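Local coordinates for ethylbenzene dehydrogenase alpha-subunit (Aromatoleum aromaticum, PDB 2IVF), which serves as the molybdenum-carrying subunit of an oxidoreductase of the molybdopterin family, housing pterin dinucleotides, a molybdenum atom and an iron/sulfur cluster, at residues A[234-239]-A[955-960]; A[251-256]-A[279-284]; A[442-447]-A[477-482]. All blocks are in the same frame, centred on the assembly; numbering follows the deposited sequence.

Interaction 1: A[234-239]-A[955-960]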
# COMPACT_ATOMS: atom_id res chain seq x y z
N LYS A 234 5.90 -15.94 -25.62
CA LYS A 234 4.81 -15.87 -24.64
C LYS A 234 5.24 -15.17 -23.39
O LYS A 234 6.43 -15.01 -23.14
CB LYS A 234 4.25 -17.26 -24.30
CG LYS A 234 5.17 -18.12 -23.41
CD LYS A 234 6.30 -18.73 -24.17
CE LYS A 234 7.04 -19.80 -23.35
NZ LYS A 234 6.20 -21.01 -23.02
N MET A 235 4.27 -14.74 -22.59
CA MET A 235 4.58 -14.00 -21.39
C MET A 235 3.85 -14.50 -20.17
O MET A 235 4.14 -14.07 -19.09
CB MET A 235 4.35 -12.49 -21.57
CG MET A 235 2.93 -12.06 -21.70
SD MET A 235 2.77 -10.25 -21.95
CE MET A 235 2.94 -10.17 -23.72
N HIS A 236 2.90 -15.41 -20.36
CA HIS A 236 2.08 -15.84 -19.27
C HIS A 236 2.77 -16.95 -18.49
O HIS A 236 2.31 -18.09 -18.48
CB HIS A 236 0.71 -16.23 -19.77
CG HIS A 236 -0.17 -15.05 -19.95
ND1 HIS A 236 -0.39 -14.13 -18.95
CD2 HIS A 236 -0.86 -14.61 -21.03
CE1 HIS A 236 -1.18 -13.17 -19.40
NE2 HIS A 236 -1.49 -13.44 -20.66
N MET A 237 3.88 -16.60 -17.86
CA MET A 237 4.71 -17.54 -17.11
C MET A 237 4.82 -16.93 -15.75
O MET A 237 4.82 -15.71 -15.64
CB MET A 237 6.08 -17.67 -17.73
CG MET A 237 6.04 -18.07 -19.21
SD MET A 237 7.71 -18.10 -19.86
CE MET A 237 7.99 -16.34 -20.09
N GLY A 238 4.92 -17.76 -14.71
CA GLY A 238 5.15 -17.23 -13.41
C GLY A 238 5.74 -18.20 -12.41
O GLY A 238 5.91 -19.38 -12.67
N TYR A 239 6.02 -17.67 -11.22
CA TYR A 239 6.38 -18.50 -10.12
C TYR A 239 5.57 -18.08 -8.93
O TYR A 239 4.96 -17.00 -8.92
CB TYR A 239 7.88 -18.41 -9.85
CG TYR A 239 8.45 -17.01 -9.57
CD1 TYR A 239 9.02 -16.27 -10.56
CD2 TYR A 239 8.49 -16.51 -8.29
CE1 TYR A 239 9.59 -15.06 -10.30
CE2 TYR A 239 9.06 -15.29 -8.01
CZ TYR A 239 9.60 -14.55 -9.01
OH TYR A 239 10.18 -13.30 -8.73
N TYR A 955 -3.16 -10.93 -29.22
CA TYR A 955 -4.38 -11.54 -28.73
C TYR A 955 -4.51 -10.96 -27.32
O TYR A 955 -3.63 -10.23 -26.88
CB TYR A 955 -4.31 -13.06 -28.75
CG TYR A 955 -3.14 -13.64 -27.97
CD1 TYR A 955 -3.25 -13.86 -26.61
CD2 TYR A 955 -1.95 -14.02 -28.61
CE1 TYR A 955 -2.20 -14.42 -25.87
CE2 TYR A 955 -0.88 -14.57 -27.84
CZ TYR A 955 -1.02 -14.78 -26.49
OH TYR A 955 0.01 -15.33 -25.70
N PHE A 956 -5.61 -11.28 -26.64
CA PHE A 956 -6.02 -10.57 -25.44
C PHE A 956 -4.87 -10.49 -24.43
O PHE A 956 -4.23 -11.50 -24.12
CB PHE A 956 -7.26 -11.25 -24.86
CG PHE A 956 -7.77 -10.63 -23.57
CD1 PHE A 956 -7.92 -9.26 -23.43
CD2 PHE A 956 -8.17 -11.45 -22.52
CE1 PHE A 956 -8.41 -8.71 -22.24
CE2 PHE A 956 -8.66 -10.90 -21.33
CZ PHE A 956 -8.78 -9.53 -21.20
N MET A 957 -4.63 -9.26 -23.95
CA MET A 957 -3.58 -8.89 -23.01
C MET A 957 -2.15 -8.97 -23.52
O MET A 957 -1.19 -8.64 -22.79
CB MET A 957 -3.72 -9.70 -21.72
CG MET A 957 -5.09 -9.59 -21.11
SD MET A 957 -5.23 -10.51 -19.58
CE MET A 957 -4.64 -12.06 -20.21
N ASN A 958 -1.98 -9.39 -24.77
CA ASN A 958 -0.67 -9.72 -25.29
C ASN A 958 -0.43 -9.09 -26.65
O ASN A 958 -1.03 -9.47 -27.62
CB ASN A 958 -0.54 -11.24 -25.45
CG ASN A 958 -0.51 -11.95 -24.14
OD1 ASN A 958 0.56 -12.32 -23.66
ND2 ASN A 958 -1.68 -12.12 -23.53
N GLY A 959 0.47 -8.14 -26.71
CA GLY A 959 0.88 -7.59 -27.99
C GLY A 959 0.19 -6.28 -28.28
O GLY A 959 -0.60 -5.80 -27.47
N SER A 960 0.52 -5.72 -29.44
CA SER A 960 0.07 -4.38 -29.85
C SER A 960 0.79 -3.31 -28.99
O SER A 960 1.32 -3.62 -27.91
CB SER A 960 -1.46 -4.24 -29.81
OG SER A 960 -1.93 -3.81 -28.55
O HOH W 1 1.65 -15.03 -23.37

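Interaction 2: A[251-256]-A[279-284]. With MGD (2-amino-5,6-dimercapto-7-methyl-3,7,8a,9-tetrahydro-8-oxa-1,3,9,10-tetraaza-anthracen-4-one guanosine dinucleotide), chain M.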
# COMPACT_ATOMS: atom_id res chain seq x y z
N PHE A 251 17.06 -11.02 -8.30
CA PHE A 251 17.01 -9.66 -8.86
C PHE A 251 15.60 -9.09 -8.84
O PHE A 251 14.72 -9.57 -9.57
CB PHE A 251 17.49 -9.66 -10.33
CG PHE A 251 18.94 -9.88 -10.49
CD1 PHE A 251 19.84 -8.83 -10.32
CD2 PHE A 251 19.42 -11.12 -10.85
CE1 PHE A 251 21.20 -9.04 -10.47
CE2 PHE A 251 20.76 -11.31 -11.04
CZ PHE A 251 21.66 -10.29 -10.81
N MET A 252 15.39 -8.05 -8.03
CA MET A 252 14.15 -7.28 -8.03
C MET A 252 14.41 -6.09 -8.91
O MET A 252 15.27 -5.28 -8.58
CB MET A 252 13.81 -6.80 -6.62
CG MET A 252 13.49 -7.96 -5.69
SD MET A 252 11.83 -8.55 -6.10
CE MET A 252 11.96 -10.27 -5.74
N THR A 253 13.69 -5.97 -10.03
CA THR A 253 14.01 -4.93 -11.00
C THR A 253 12.72 -4.35 -11.55
O THR A 253 11.72 -5.06 -11.64
CB THR A 253 14.87 -5.49 -12.14
OG1 THR A 253 15.17 -4.41 -13.01
CG2 THR A 253 14.20 -6.64 -12.92
N CYS A 254 12.72 -3.06 -11.86
CA CYS A 254 11.51 -2.41 -12.34
C CYS A 254 10.33 -2.76 -11.45
O CYS A 254 9.25 -2.91 -11.93
CB CYS A 254 11.23 -2.80 -13.79
SG CYS A 254 12.37 -1.99 -14.86
N SER A 255 10.56 -2.88 -10.14
CA SER A 255 9.53 -3.39 -9.25
C SER A 255 9.82 -2.84 -7.83
O SER A 255 10.90 -2.30 -7.59
CB SER A 255 9.52 -4.92 -9.29
OG SER A 255 10.66 -5.46 -8.64
N ASN A 256 8.85 -2.95 -6.93
CA ASN A 256 8.95 -2.34 -5.61
C ASN A 256 8.06 -3.11 -4.64
O ASN A 256 7.05 -2.59 -4.15
CB ASN A 256 8.56 -0.88 -5.69
CG ASN A 256 8.71 -0.17 -4.39
OD1 ASN A 256 9.48 -0.57 -3.53
ND2 ASN A 256 7.95 0.88 -4.22
N VAL A 279 19.38 -8.48 -4.83
CA VAL A 279 19.77 -7.35 -5.60
C VAL A 279 18.53 -6.57 -6.04
O VAL A 279 17.58 -7.14 -6.59
CB VAL A 279 20.54 -7.73 -6.83
CG1 VAL A 279 20.98 -6.45 -7.57
CG2 VAL A 279 21.71 -8.70 -6.42
N VAL A 280 18.53 -5.26 -5.81
CA VAL A 280 17.46 -4.38 -6.29
C VAL A 280 18.07 -3.54 -7.36
O VAL A 280 19.03 -2.83 -7.09
CB VAL A 280 16.83 -3.50 -5.17
CG1 VAL A 280 15.92 -2.43 -5.72
CG2 VAL A 280 16.05 -4.38 -4.14
N ILE A 281 17.55 -3.69 -8.58
CA ILE A 281 17.96 -2.86 -9.70
C ILE A 281 16.88 -1.78 -9.83
O ILE A 281 15.72 -2.07 -10.18
CB ILE A 281 18.08 -3.64 -11.03
CG1 ILE A 281 18.98 -4.85 -10.86
CG2 ILE A 281 18.59 -2.70 -12.14
CD1 ILE A 281 19.02 -5.75 -12.10
N ALA A 282 17.25 -0.55 -9.48
CA ALA A 282 16.33 0.56 -9.45
C ALA A 282 17.15 1.83 -9.61
O ALA A 282 18.27 1.92 -9.07
CB ALA A 282 15.55 0.61 -8.12
N PRO A 283 16.58 2.84 -10.22
CA PRO A 283 17.31 4.10 -10.31
C PRO A 283 17.47 4.73 -8.93
O PRO A 283 18.57 5.20 -8.61
CB PRO A 283 16.49 4.96 -11.26
CG PRO A 283 15.26 4.24 -11.50
CD PRO A 283 15.31 2.87 -10.94
N ASP A 284 16.42 4.67 -8.13
CA ASP A 284 16.43 5.15 -6.76
C ASP A 284 16.74 4.00 -5.83
O ASP A 284 16.48 2.82 -6.12
CB ASP A 284 15.11 5.81 -6.37
CG ASP A 284 13.87 4.93 -6.66
OD1 ASP A 284 13.71 4.50 -7.80
OD2 ASP A 284 13.06 4.74 -5.74
PB MGD M . 6.10 -0.58 -9.95
O1B MGD M . 5.35 -0.18 -8.72
O2B MGD M . 5.83 0.25 -11.15
O3B MGD M . 5.94 -2.08 -10.40
O3A MGD M . 4.08 -3.16 -9.03
PA MGD M . 5.56 -3.42 -9.55
O1A MGD M . 6.38 -3.61 -8.35
O2A MGD M . 5.55 -4.47 -10.55
O5' MGD M . 7.68 -0.53 -9.66
C5' MGD M . 8.25 0.66 -9.10
C4' MGD M . 9.77 0.61 -9.21
O4' MGD M . 10.17 0.69 -10.57
C3' MGD M . 10.21 1.93 -8.62
O3' MGD M . 10.47 1.71 -7.24
C2' MGD M . 11.48 2.25 -9.41
O2' MGD M . 12.62 2.19 -8.53
C1' MGD M . 11.53 1.14 -10.48
N9 MGD M . 11.94 1.74 -11.77
C8 MGD M . 11.39 2.77 -12.43
N7 MGD M . 12.02 2.98 -13.59
C5 MGD M . 12.99 2.03 -13.67
C6 MGD M . 14.00 1.71 -14.57
O6 MGD M . 14.24 2.32 -15.62
N1 MGD M . 14.81 0.61 -14.26
C2 MGD M . 14.70 -0.16 -13.09
N2 MGD M . 15.56 -1.21 -12.87
N3 MGD M . 13.71 0.16 -12.25
C4 MGD M . 12.90 1.23 -12.51
C10 MGD M . 3.03 -2.91 -9.90
C11 MGD M . 1.87 -3.78 -9.51
O11 MGD M . 1.55 -3.49 -8.21
C12 MGD M . 0.65 -3.69 -10.44
S12 MGD M . 0.82 -3.43 -12.17
C13 MGD M . -0.61 -3.81 -9.91
S13 MGD M . -1.98 -3.72 -10.96
C14 MGD M . -0.81 -3.99 -8.44
N15 MGD M . -1.17 -2.64 -7.90
C16 MGD M . -0.85 -2.29 -6.57
C17 MGD M . -1.29 -1.13 -5.99
O17 MGD M . -1.98 -0.29 -6.62
N18 MGD M . -0.91 -0.87 -4.66
C19 MGD M . -0.15 -1.74 -3.92
N19 MGD M . 0.16 -1.40 -2.66
N20 MGD M . 0.28 -2.85 -4.54
C21 MGD M . -0.07 -3.14 -5.80
N22 MGD M . 0.39 -4.31 -6.41
C23 MGD M . 0.54 -4.43 -7.83
O HOH W 2 13.23 -2.21 -9.07

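Interaction 3: A[442-447]-A[477-482]. With MGD (2-amino-5,6-dimercapto-7-methyl-3,7,8a,9-tetrahydro-8-oxa-1,3,9,10-tetraaza-anthracen-4-one guanosine dinucleotide), chain M.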
# COMPACT_ATOMS: atom_id res chain seq x y z
N SER A 442 14.41 -13.66 -10.90
CA SER A 442 14.13 -12.26 -10.96
C SER A 442 12.65 -11.98 -10.71
O SER A 442 11.76 -12.84 -10.92
CB SER A 442 14.54 -11.70 -12.35
OG SER A 442 15.88 -11.99 -12.65
N TYR A 443 12.38 -10.77 -10.27
CA TYR A 443 11.03 -10.22 -10.45
C TYR A 443 11.17 -8.93 -11.19
O TYR A 443 11.61 -7.93 -10.64
CB TYR A 443 10.29 -9.99 -9.13
CG TYR A 443 8.80 -9.73 -9.36
CD1 TYR A 443 8.31 -8.43 -9.58
CD2 TYR A 443 7.92 -10.78 -9.43
CE1 TYR A 443 6.96 -8.22 -9.81
CE2 TYR A 443 6.58 -10.58 -9.62
CZ TYR A 443 6.11 -9.30 -9.82
OH TYR A 443 4.76 -9.09 -10.11
N ILE A 444 10.78 -8.99 -12.46
CA ILE A 444 10.60 -7.84 -13.28
C ILE A 444 9.19 -7.33 -13.07
O ILE A 444 8.22 -8.01 -13.40
CB ILE A 444 10.71 -8.20 -14.78
CG1 ILE A 444 12.00 -8.98 -15.06
CG2 ILE A 444 10.69 -6.90 -15.61
CD1 ILE A 444 12.11 -9.44 -16.50
N GLY A 445 9.09 -6.11 -12.56
CA GLY A 445 7.83 -5.48 -12.33
C GLY A 445 7.34 -4.74 -13.53
O GLY A 445 7.97 -4.70 -14.59
N PHE A 446 6.24 -4.08 -13.34
CA PHE A 446 5.53 -3.53 -14.47
C PHE A 446 5.95 -2.11 -14.81
O PHE A 446 5.43 -1.52 -15.78
CB PHE A 446 4.03 -3.70 -14.29
CG PHE A 446 3.56 -5.12 -14.42
CD1 PHE A 446 3.61 -5.78 -15.65
CD2 PHE A 446 3.08 -5.81 -13.33
CE1 PHE A 446 3.17 -7.12 -15.79
CE2 PHE A 446 2.63 -7.15 -13.46
CZ PHE A 446 2.69 -7.79 -14.70
N SER A 447 6.97 -1.61 -14.11
CA SER A 447 7.67 -0.44 -14.63
C SER A 447 8.43 -0.76 -15.90
O SER A 447 8.78 0.15 -16.64
CB SER A 447 8.63 0.13 -13.59
OG SER A 447 7.94 0.97 -12.67
N GLY A 477 12.81 -17.93 -12.78
CA GLY A 477 11.62 -17.20 -13.04
C GLY A 477 11.93 -15.72 -13.18
O GLY A 477 13.08 -15.25 -12.90
N ALA A 478 10.94 -15.00 -13.71
CA ALA A 478 11.14 -13.56 -13.98
C ALA A 478 10.02 -12.66 -13.49
O ALA A 478 10.19 -11.49 -13.45
CB ALA A 478 11.41 -13.32 -15.48
N PHE A 479 8.84 -13.21 -13.20
CA PHE A 479 7.65 -12.47 -12.88
C PHE A 479 6.55 -13.48 -12.49
O PHE A 479 6.80 -14.68 -12.44
CB PHE A 479 7.21 -11.52 -14.00
CG PHE A 479 7.38 -12.06 -15.41
CD1 PHE A 479 6.59 -13.09 -15.90
CD2 PHE A 479 8.29 -11.47 -16.27
CE1 PHE A 479 6.74 -13.52 -17.21
CE2 PHE A 479 8.44 -11.89 -17.57
CZ PHE A 479 7.68 -12.93 -18.03
N ALA A 480 5.35 -12.98 -12.21
CA ALA A 480 4.24 -13.82 -11.81
C ALA A 480 3.04 -13.52 -12.69
O ALA A 480 2.10 -12.87 -12.27
CB ALA A 480 3.91 -13.57 -10.38
N TRP A 481 3.06 -14.03 -13.91
CA TRP A 481 2.07 -13.66 -14.91
C TRP A 481 1.39 -14.89 -15.50
O TRP A 481 0.85 -14.83 -16.57
CB TRP A 481 2.82 -12.87 -15.98
CG TRP A 481 2.03 -11.89 -16.72
CD1 TRP A 481 2.04 -11.69 -18.07
CD2 TRP A 481 1.12 -10.93 -16.19
NE1 TRP A 481 1.19 -10.67 -18.41
CE2 TRP A 481 0.62 -10.19 -17.27
CE3 TRP A 481 0.69 -10.62 -14.91
CZ2 TRP A 481 -0.30 -9.19 -17.10
CZ3 TRP A 481 -0.21 -9.60 -14.74
CH2 TRP A 481 -0.70 -8.90 -15.83
N ALA A 482 1.48 -16.01 -14.81
CA ALA A 482 0.71 -17.21 -15.13
C ALA A 482 -0.52 -17.20 -14.22
O ALA A 482 -0.40 -17.07 -13.02
CB ALA A 482 1.53 -18.45 -14.90
PB MGD M . 6.10 -0.58 -9.95
O1B MGD M . 5.35 -0.18 -8.72
O2B MGD M . 5.83 0.25 -11.15
O3B MGD M . 5.94 -2.08 -10.40
O3A MGD M . 4.08 -3.16 -9.03
PA MGD M . 5.56 -3.42 -9.55
O1A MGD M . 6.38 -3.61 -8.35
O2A MGD M . 5.55 -4.47 -10.55
O5' MGD M . 7.68 -0.53 -9.66
C5' MGD M . 8.25 0.66 -9.10
C4' MGD M . 9.77 0.61 -9.21
O4' MGD M . 10.17 0.69 -10.57
C3' MGD M . 10.21 1.93 -8.62
O3' MGD M . 10.47 1.71 -7.24
C2' MGD M . 11.48 2.25 -9.41
O2' MGD M . 12.62 2.19 -8.53
C1' MGD M . 11.53 1.14 -10.48
N9 MGD M . 11.94 1.74 -11.77
C8 MGD M . 11.39 2.77 -12.43
N7 MGD M . 12.02 2.98 -13.59
C5 MGD M . 12.99 2.03 -13.67
C6 MGD M . 14.00 1.71 -14.57
O6 MGD M . 14.24 2.32 -15.62
N1 MGD M . 14.81 0.61 -14.26
C2 MGD M . 14.70 -0.16 -13.09
N2 MGD M . 15.56 -1.21 -12.87
N3 MGD M . 13.71 0.16 -12.25
C4 MGD M . 12.90 1.23 -12.51
C10 MGD M . 3.03 -2.91 -9.90
C11 MGD M . 1.87 -3.78 -9.51
O11 MGD M . 1.55 -3.49 -8.21
C12 MGD M . 0.65 -3.69 -10.44
S12 MGD M . 0.82 -3.43 -12.17
C13 MGD M . -0.61 -3.81 -9.91
S13 MGD M . -1.98 -3.72 -10.96
C14 MGD M . -0.81 -3.99 -8.44
N15 MGD M . -1.17 -2.64 -7.90
C16 MGD M . -0.85 -2.29 -6.57
C17 MGD M . -1.29 -1.13 -5.99
O17 MGD M . -1.98 -0.29 -6.62
N18 MGD M . -0.91 -0.87 -4.66
C19 MGD M . -0.15 -1.74 -3.92
N19 MGD M . 0.16 -1.40 -2.66
N20 MGD M . 0.28 -2.85 -4.54
C21 MGD M . -0.07 -3.14 -5.80
N22 MGD M . 0.39 -4.31 -6.41
C23 MGD M . 0.54 -4.43 -7.83
O HOH W 3 15.51 -14.26 -13.86
O HOH W 4 4.27 -10.23 -12.49

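Interaction 1: A[234-239]-A[955-960]
His236 and Asn958 make the direct polar link between two buried loops that lie more than 700 residues apart in the sequence. Asn958 ND2 donates to His236 NE2 over 3.2 Å, and the bond is nearly straight, with an N-H...N angle of 171°. The acceptor lies in the amide plane, whereas the donor approaches tilted from the imidazole plane. ND2 also reaches back to Phe956 O at 2.7 Å, inside the type II turn that runs from Tyr955 to Asn958, and this second bond ties the amide to its own turn. At the other edge of the imidazole, ND1 is hydrogen-bonded to Trp481 O, while the ring stacks on Trp481.

A water molecule supplies the second polar bridge. It accepts from Met235 N at 2.7 Å and donates to Asn958 OD1 at 2.9 Å; Tyr955 OH is its third partner.

The remaining contacts are van der Waals. The Met235 and Asn958 side chains run antiparallel past one another, with Met235 CG 3.1 Å and Met235 CE 3.2 Å from Asn958 OD1. Met957 crosses the histidine at about a right angle; a bend at its last torsion (chi3 -53°) sets the methyl CE 3.5 Å from His236 NE2. Phe229 of helix 226-232 packs on both Met235 and Asn958, and helix 777-781 lines His236.

Asn958 therefore uses both ends of its amide across the contact, nitrogen to the imidazole and oxygen to the water. With NE2 accepting and ND1 bonded to a carbonyl, both ring nitrogens of His236 have partners, so its rotation is fixed from two directions and its buried polar atoms are satisfied by the loops around it.

Interaction 2: A[251-256]-A[279-284]
A beta-alpha-beta unit of a parallel sheet brings strands 251-253 and 279-281 side by side, and the loops leaving their C-terminal ends hold the guanosine and part of the diphosphate of MGD, a placement familiar from Rossmann-like nucleotide-binding folds. The short strand segments approach to 4.6 Å with their directions 21° apart. Met252 carries the pairing with both its backbone groups: its N donates to Val279 O, and its O accepts from Ile281 N, each at 2.8 Å.

Phe251, Thr253, Val279 and Ile281 share one face of the sheet. The phenyl ring of Phe251 lies alongside Val279, pointing the same way, and its CD1 also meets Ile281 CD1 at 3.7 Å. Thr253 and Ile281 run side by side as well, OG1 of the threonine 3.6 Å from CB of the isoleucine. Met252 and Val280 make a looser contact on the other face.

Where the strands end, Ile281 O takes two donors, the guanine N2 of MGD at 2.8 Å and a water that also accepts from Ser255 N, so that the water spans the splayed loops. Cys254 and Pro283 sandwich the base: Cys254 SG lies 3.5 Å from C2 over one face, Pro283 CD 3.3 Å from C4 over the other. Asp284 OD1 receives the ribose hydroxyl O2' at 2.7 Å, and Asn256 N binds the phosphate oxygen O1A. Base, sugar and phosphate are thus each held by this pair of loops.

Strand 294-296 flanks Val279 and Ile281, while strand 440-444 continues the sheet beyond Phe251 and Thr253. Helix 303-316 covers the phenylalanine face, where Trp307 meets Phe251 edge-to-face and also touches Ile281.

Interaction 3: A[442-447]-A[477-482]
Gly477 O is gripped by two donors at the start of this contact: Ser442 N at 2.9 Å, arriving from above the carbonyl plane, and a water at 2.8 Å that also binds Ser442 OG. Two residues on, Ile444 N donates to Ala478 O at 2.8 Å in an almost straight bond (174°). Through these bonds a chain segment without regular secondary structure is held along the edge strand 440-444.

Side chains extend the attachment. The ring of Tyr443 passes beside the backbone of 479-480, and its OH shares a water with Ala480 N, which donates to that water. Ile444 CD1 rests near the methyl of Ala478 and approaches the edge of the Phe479 ring. Further along, Phe446 and Trp481 form an edge-to-face pair with ring planes 60° apart and centroids separated by 4.7 Å; CZ of the phenylalanine sits over one face of the indole, offset toward the rim, and comes to 3.4 Å from Trp481 CZ3.

Beyond the strand, residues 445-447 turn to MGD. Phe446 N donates to phosphate oxygen O2A at 2.9 Å, and Gly445 CA packs so closely on the same oxygen that a CB there would clash with it. Ser447 OG lies 2.7 Å from O2B. CG of Phe446 is anti to its carbonyl carbon (chi1 -71°), and the ring beyond it runs past sulfur S12 of MGD to the tryptophan. The Phe446 side chain lies about 5 Å from the molybdenum atom.

Phe446 therefore works at both ends, its amide on a phosphate and its ring touching the dithiolene sulfur S12 near CD2 and Trp481 at CZ. The buried loop 477-482 thereby packs against a residue that lines the MGD pocket, and both waters satisfy backbone groups at the seam.

Interactions 2 and 3 share one parallel sheet: strands 249-253 and 440-444 are neighbours, probably joined by hydrogen bonds such as Phe251 O to Tyr443 N at 2.7 Å, and the centres of the two interactions are 12 Å apart. Both end on MGD, interaction 2 along its guanosine and at one oxygen of the pterin-side phosphate, interaction 3 at its phosphates and a dithiolene sulfur. Interaction 1, centred 11 Å from interaction 3, meets it where Tyr239 OH approaches Ser442 O at 2.7 Å and where Met237 O packs on Phe479 CD1. It lies 22 Å from interaction 2 and encloses both others within its sequence loop; its Met957 side chain is about 11 Å from the molybdenum atom.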